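Side-chain contacts in possible thiol-disulfide isomerase (Cytophaga hutchinsonii, PDB 3HCZ), which probably acts as a thiol-disulfide oxidoreductase or isomerase of the thioredoxin superfamily, although its function is not established: residues 9-14 / 116-121; 33-38 / 51-56. All blocks are in the same frame, centred on the assembly; numbering follows the deposited sequence. Where two conformers were deposited one is given.

Interaction 1: 9-14 / 116-121; sequences KKAPNL and YVLDKN. With SO4 (sulfate ion), chain B.
Apolar packing between Ala11 and Leu118 forms the buried part of this contact. The methyl of Ala11 points at the strand and meets both branches of the leucine, CB standing 3.7 Å from Leu118 CD2 and 4.0 Å from Leu118 CD1. Leu118 holds CG anti to its own carbonyl carbon (chi1 -47°), and the fork at its end opens toward the alanine. Ile124 of the neighbouring strand packs against both residues, and Tyr107 of helix 103-107 adds to the cover over Ala11.

Nearer the solvent, the contact is made by aliphatic carbons and a backbone oxygen. Lys10 runs out extended beyond CG and passes alongside the carbonyl of Asn121, with CE 3.5 Å from Asn121 O, while its ammonium makes a cation-pi contact with Tyr27. In the thioredoxin-like fold of this domain, the irregular segment 9-14 lies against the end of strand 114-118 and the turn that leads into strand 124-127, held by backbone hydrogen bonds of Lys9 with Ile124 and Ala11 with Lys122.

The polar bonds lie within the segments or reach the bound ion. Asn121 N donates to Asp119 OD1 (2.9 Å) in an Asx turn, approaching from above the carboxylate plane; the same oxygen accepts from Val123 N. A sulfate, probably from the crystallisation liquor, takes the backbone N-H of Asn13 at its O1 (3.2 Å) and, weakly, at O2.

Interaction 2: 33-38 / 51-56; sequences YTILFF and PKLYDW
Leu53 sets one methyl over a face of the Phe37 ring, a CH-pi contact in which CD2 lies 3.7 Å from the ring centroid and 19° off the ring normal. The methyl is displaced toward the rim: Leu53 CD2 is 3.6 Å from both Phe37 CG and Phe37 CD1. The two side chains approach from opposite directions, each with CG anti to the backbone N (chi1 -174° for Phe37 and -178° for Leu53), which carries the ring out from the strand and the leucine fork out from the helix to meet it. Ile35, two residues earlier on the same side of the strand, extends the patch more loosely; in one of its two modelled conformers CG2 is 4.3 Å from Leu53 CD2 and CG1 is 4.3 Å from Trp56 CZ3, an oblique approach to the indole.

Beyond this first shell, Trp56 donates its indole NE1 to Asp135 OD1, a bond that helps to fix the ring beside Ile35. Leu134 of helix 134-147 touches both Leu53 and Trp56, and Leu115 of strand 114-118 touches Ile35 and Phe37. Strand 33-38 and helix 51-56 run nearly antiparallel, their axes 11.6 Å apart at closest approach, as the first two elements of a beta-alpha-beta unit of the thioredoxin-like fold. Replacing Phe37 by alanine would remove the ring, and the CD2 methyl of Leu53 is likely to lose its aromatic face, with a gap opening at this end of the contact. With all four touching side chains buried and meeting through carbon atoms, helix and sheet are joined here by dispersion and exclusion of water.

Interactions 1 and 2, with centres about 14 Å apart, reach the same mixed sheet, in which strands 33-39 and 114-118 are antiparallel neighbours. Probable backbone hydrogen bonds join them directly, Leu118 N to Thr34 O and Leu36 N to Tyr116 O, both 2.8 Å, and Leu14 packs on Leu36. Along the chain interaction 2 is nested inside the loop closed by interaction 1: segment 9-14 comes first, then 33-38 and 51-56, and 116-121 last. Helix 49-60 packs against one face of the sheet, whereas segment 9-14 lies over the other, so together the contacts attach a helix and the N-terminal segment to opposite faces of the thioredoxin-like core.

Interaction 1: 9-14 / 116-121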
# COMPACT_ATOMS: atom_id res chain seq x y z
N LYS A 9 1.69 -14.30 7.96
CA LYS A 9 1.69 -14.97 6.65
C LYS A 9 2.17 -13.97 5.63
O LYS A 9 1.99 -12.75 5.83
CB LYS A 9 0.28 -15.42 6.29
CG LYS A 9 -0.34 -16.32 7.35
CD LYS A 9 0.15 -17.74 7.17
CE LYS A 9 -0.60 -18.75 8.01
NZ LYS A 9 0.31 -19.14 9.12
N LYS A 10 2.80 -14.46 4.55
CA LYS A 10 3.25 -13.57 3.46
C LYS A 10 2.01 -13.02 2.75
O LYS A 10 1.05 -13.78 2.49
CB LYS A 10 4.20 -14.31 2.50
CG LYS A 10 5.15 -13.39 1.72
CD LYS A 10 6.32 -14.18 1.07
CE LYS A 10 7.09 -13.38 -0.01
NZ LYS A 10 8.24 -14.20 -0.64
N ALA A 11 1.97 -11.70 2.51
CA ALA A 11 0.84 -11.08 1.81
C ALA A 11 0.82 -11.69 0.40
O ALA A 11 1.90 -11.99 -0.14
CB ALA A 11 1.02 -9.56 1.72
N PRO A 12 -0.38 -11.91 -0.18
CA PRO A 12 -0.40 -12.40 -1.57
C PRO A 12 0.38 -11.48 -2.52
O PRO A 12 0.28 -10.25 -2.41
CB PRO A 12 -1.89 -12.34 -1.94
CG PRO A 12 -2.61 -12.56 -0.60
CD PRO A 12 -1.72 -11.92 0.45
N ASN A 13 1.12 -12.06 -3.46
CA ASN A 13 1.90 -11.23 -4.40
C ASN A 13 0.90 -10.46 -5.28
O ASN A 13 -0.25 -10.87 -5.45
CB ASN A 13 2.85 -12.10 -5.26
CG ASN A 13 3.99 -11.30 -5.92
OD1 ASN A 13 4.11 -10.07 -5.79
ND2 ASN A 13 4.83 -12.02 -6.66
N LEU A 14 1.34 -9.32 -5.80
CA LEU A 14 0.53 -8.48 -6.71
C LEU A 14 1.38 -8.23 -7.96
O LEU A 14 2.54 -7.83 -7.86
CB LEU A 14 0.19 -7.14 -6.05
CG LEU A 14 -0.79 -7.31 -4.87
CD1 LEU A 14 -0.81 -6.03 -4.02
CD2 LEU A 14 -2.16 -7.52 -5.44
N TYR A 116 -2.19 -2.27 4.82
CA TYR A 116 -1.46 -3.34 5.53
C TYR A 116 -0.03 -2.91 5.72
O TYR A 116 0.50 -2.19 4.89
CB TYR A 116 -1.45 -4.64 4.71
CG TYR A 116 -2.83 -5.25 4.56
CD1 TYR A 116 -3.26 -6.24 5.45
CD2 TYR A 116 -3.72 -4.84 3.55
CE1 TYR A 116 -4.53 -6.83 5.31
CE2 TYR A 116 -5.01 -5.40 3.42
CZ TYR A 116 -5.40 -6.40 4.31
OH TYR A 116 -6.66 -7.00 4.25
N VAL A 117 0.62 -3.34 6.80
CA VAL A 117 2.03 -3.10 6.95
C VAL A 117 2.70 -4.47 6.80
O VAL A 117 2.30 -5.46 7.43
CB VAL A 117 2.39 -2.47 8.34
CG1 VAL A 117 3.89 -2.19 8.44
CG2 VAL A 117 1.57 -1.15 8.54
N LEU A 118 3.72 -4.52 5.95
CA LEU A 118 4.46 -5.76 5.72
C LEU A 118 5.90 -5.56 6.15
O LEU A 118 6.45 -4.47 5.99
CB LEU A 118 4.49 -6.11 4.21
CG LEU A 118 3.15 -6.01 3.48
CD1 LEU A 118 3.23 -6.27 1.95
CD2 LEU A 118 2.07 -6.94 4.14
N ASP A 119 6.53 -6.63 6.61
CA ASP A 119 7.96 -6.57 6.94
C ASP A 119 8.88 -6.68 5.69
O ASP A 119 8.41 -6.65 4.53
CB ASP A 119 8.34 -7.57 8.06
CG ASP A 119 8.44 -9.02 7.58
OD1 ASP A 119 8.27 -9.33 6.38
OD2 ASP A 119 8.73 -9.88 8.42
N LYS A 120 10.20 -6.80 5.92
CA LYS A 120 11.14 -6.85 4.79
C LYS A 120 10.86 -8.02 3.83
O LYS A 120 11.13 -7.90 2.63
CB LYS A 120 12.60 -6.89 5.22
CG LYS A 120 13.04 -8.21 5.76
CD LYS A 120 14.59 -8.29 5.84
CE LYS A 120 15.13 -9.06 4.64
NZ LYS A 120 16.11 -8.23 3.87
N ASN A 121 10.28 -9.11 4.35
CA ASN A 121 9.97 -10.29 3.53
C ASN A 121 8.49 -10.40 3.15
O ASN A 121 8.01 -11.49 2.75
CB ASN A 121 10.44 -11.54 4.26
CG ASN A 121 11.91 -11.48 4.57
OD1 ASN A 121 12.75 -11.22 3.68
ND2 ASN A 121 12.25 -11.67 5.84
S SO4 B . 1.34 -15.92 -3.87
O1 SO4 B . 0.86 -15.20 -2.69
O2 SO4 B . 1.74 -14.99 -4.90
O3 SO4 B . 2.56 -16.72 -3.61
O4 SO4 B . 0.23 -16.78 -4.30

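Interaction 2: 33-38 / 51-56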
# COMPACT_ATOMS: atom_id res chain seq x y z
N TYR A 33 10.24 -1.95 5.40
CA TYR A 33 8.78 -2.13 5.61
C TYR A 33 8.13 -1.69 4.33
O TYR A 33 8.59 -0.70 3.73
CB TYR A 33 8.18 -1.22 6.68
CG TYR A 33 8.73 -1.51 8.03
CD1 TYR A 33 8.36 -2.67 8.71
CD2 TYR A 33 9.64 -0.64 8.62
CE1 TYR A 33 8.94 -2.96 10.01
CE2 TYR A 33 10.20 -0.92 9.89
CZ TYR A 33 9.82 -2.07 10.56
OH TYR A 33 10.38 -2.34 11.81
N THR A 34 7.11 -2.43 3.91
CA THR A 34 6.25 -2.01 2.79
C THR A 34 4.85 -1.76 3.32
O THR A 34 4.25 -2.65 3.95
CB THR A 34 6.16 -3.05 1.64
OG1 THR A 34 7.47 -3.34 1.17
CG2 THR A 34 5.25 -2.52 0.44
N ILE A 35 4.33 -0.56 3.06
CA ILE A 35 2.95 -0.24 3.36
C ILE A 35 2.13 -0.61 2.11
O ILE A 35 2.32 -0.01 1.05
CB ILE A 35 2.79 1.27 3.71
CG1 ILE A 35 3.84 1.73 4.74
CG2 ILE A 35 1.36 1.57 4.19
CD1 ILE A 35 3.91 0.88 6.00
N LEU A 36 1.26 -1.59 2.24
CA LEU A 36 0.43 -1.95 1.17
C LEU A 36 -0.84 -1.11 1.29
O LEU A 36 -1.58 -1.23 2.27
CB LEU A 36 0.19 -3.47 1.20
CG LEU A 36 -0.78 -4.04 0.19
CD1 LEU A 36 -0.45 -3.59 -1.29
CD2 LEU A 36 -0.67 -5.57 0.35
N PHE A 37 -1.10 -0.25 0.31
CA PHE A 37 -2.23 0.72 0.43
C PHE A 37 -3.20 0.68 -0.75
O PHE A 37 -2.88 1.16 -1.84
CB PHE A 37 -1.64 2.13 0.65
CG PHE A 37 -2.64 3.18 0.91
CD1 PHE A 37 -3.36 3.21 2.12
CD2 PHE A 37 -2.89 4.17 -0.04
CE1 PHE A 37 -4.32 4.25 2.37
CE2 PHE A 37 -3.84 5.18 0.20
CZ PHE A 37 -4.54 5.22 1.41
N PHE A 38 -4.41 0.18 -0.52
CA PHE A 38 -5.39 0.06 -1.60
C PHE A 38 -6.31 1.27 -1.55
O PHE A 38 -6.86 1.59 -0.49
CB PHE A 38 -6.23 -1.23 -1.49
CG PHE A 38 -5.42 -2.50 -1.55
CD1 PHE A 38 -5.17 -3.15 -2.79
CD2 PHE A 38 -4.94 -3.09 -0.36
CE1 PHE A 38 -4.39 -4.33 -2.86
CE2 PHE A 38 -4.17 -4.31 -0.41
CZ PHE A 38 -3.89 -4.92 -1.66
N PRO A 51 -3.44 11.55 0.76
CA PRO A 51 -2.38 12.55 0.83
C PRO A 51 -1.73 12.61 2.21
O PRO A 51 -0.55 12.96 2.31
CB PRO A 51 -3.13 13.86 0.53
CG PRO A 51 -4.58 13.57 0.88
CD PRO A 51 -4.74 12.15 0.42
N LYS A 52 -2.48 12.31 3.27
CA LYS A 52 -1.89 12.30 4.58
C LYS A 52 -0.86 11.18 4.76
O LYS A 52 0.15 11.36 5.43
CB LYS A 52 -2.96 12.21 5.66
CG LYS A 52 -3.66 13.56 5.88
CD LYS A 52 -4.75 13.46 6.93
CE LYS A 52 -5.31 14.82 7.32
NZ LYS A 52 -4.35 15.60 8.17
N LEU A 53 -1.15 10.01 4.19
CA LEU A 53 -0.18 8.91 4.18
C LEU A 53 1.04 9.36 3.38
O LEU A 53 2.17 9.02 3.72
CB LEU A 53 -0.79 7.63 3.55
CG LEU A 53 0.17 6.42 3.56
CD1 LEU A 53 0.61 6.03 5.00
CD2 LEU A 53 -0.44 5.22 2.81
N TYR A 54 0.80 10.11 2.30
CA TYR A 54 1.94 10.58 1.48
C TYR A 54 2.82 11.51 2.30
O TYR A 54 4.04 11.35 2.28
CB TYR A 54 1.47 11.23 0.17
CG TYR A 54 2.62 11.47 -0.81
CD1 TYR A 54 3.04 10.44 -1.67
CD2 TYR A 54 3.29 12.68 -0.84
CE1 TYR A 54 4.11 10.66 -2.57
CE2 TYR A 54 4.33 12.91 -1.72
CZ TYR A 54 4.74 11.86 -2.60
OH TYR A 54 5.77 12.07 -3.48
N ASP A 55 2.21 12.44 3.03
CA ASP A 55 2.95 13.34 3.90
C ASP A 55 3.73 12.55 4.94
O ASP A 55 4.89 12.86 5.18
CB ASP A 55 2.02 14.29 4.64
CG ASP A 55 1.35 15.28 3.73
OD1 ASP A 55 1.86 15.59 2.62
OD2 ASP A 55 0.29 15.78 4.16
N TRP A 56 3.08 11.56 5.55
CA TRP A 56 3.74 10.67 6.52
C TRP A 56 4.94 9.95 5.88
O TRP A 56 6.01 9.86 6.48
CB TRP A 56 2.73 9.67 7.12
CG TRP A 56 3.39 8.66 8.03
CD1 TRP A 56 3.54 8.74 9.40
CD2 TRP A 56 4.01 7.42 7.64
NE1 TRP A 56 4.22 7.63 9.88
CE2 TRP A 56 4.53 6.82 8.82
CE3 TRP A 56 4.20 6.77 6.40
CZ2 TRP A 56 5.20 5.58 8.80
CZ3 TRP A 56 4.88 5.54 6.38
CH2 TRP A 56 5.37 4.97 7.58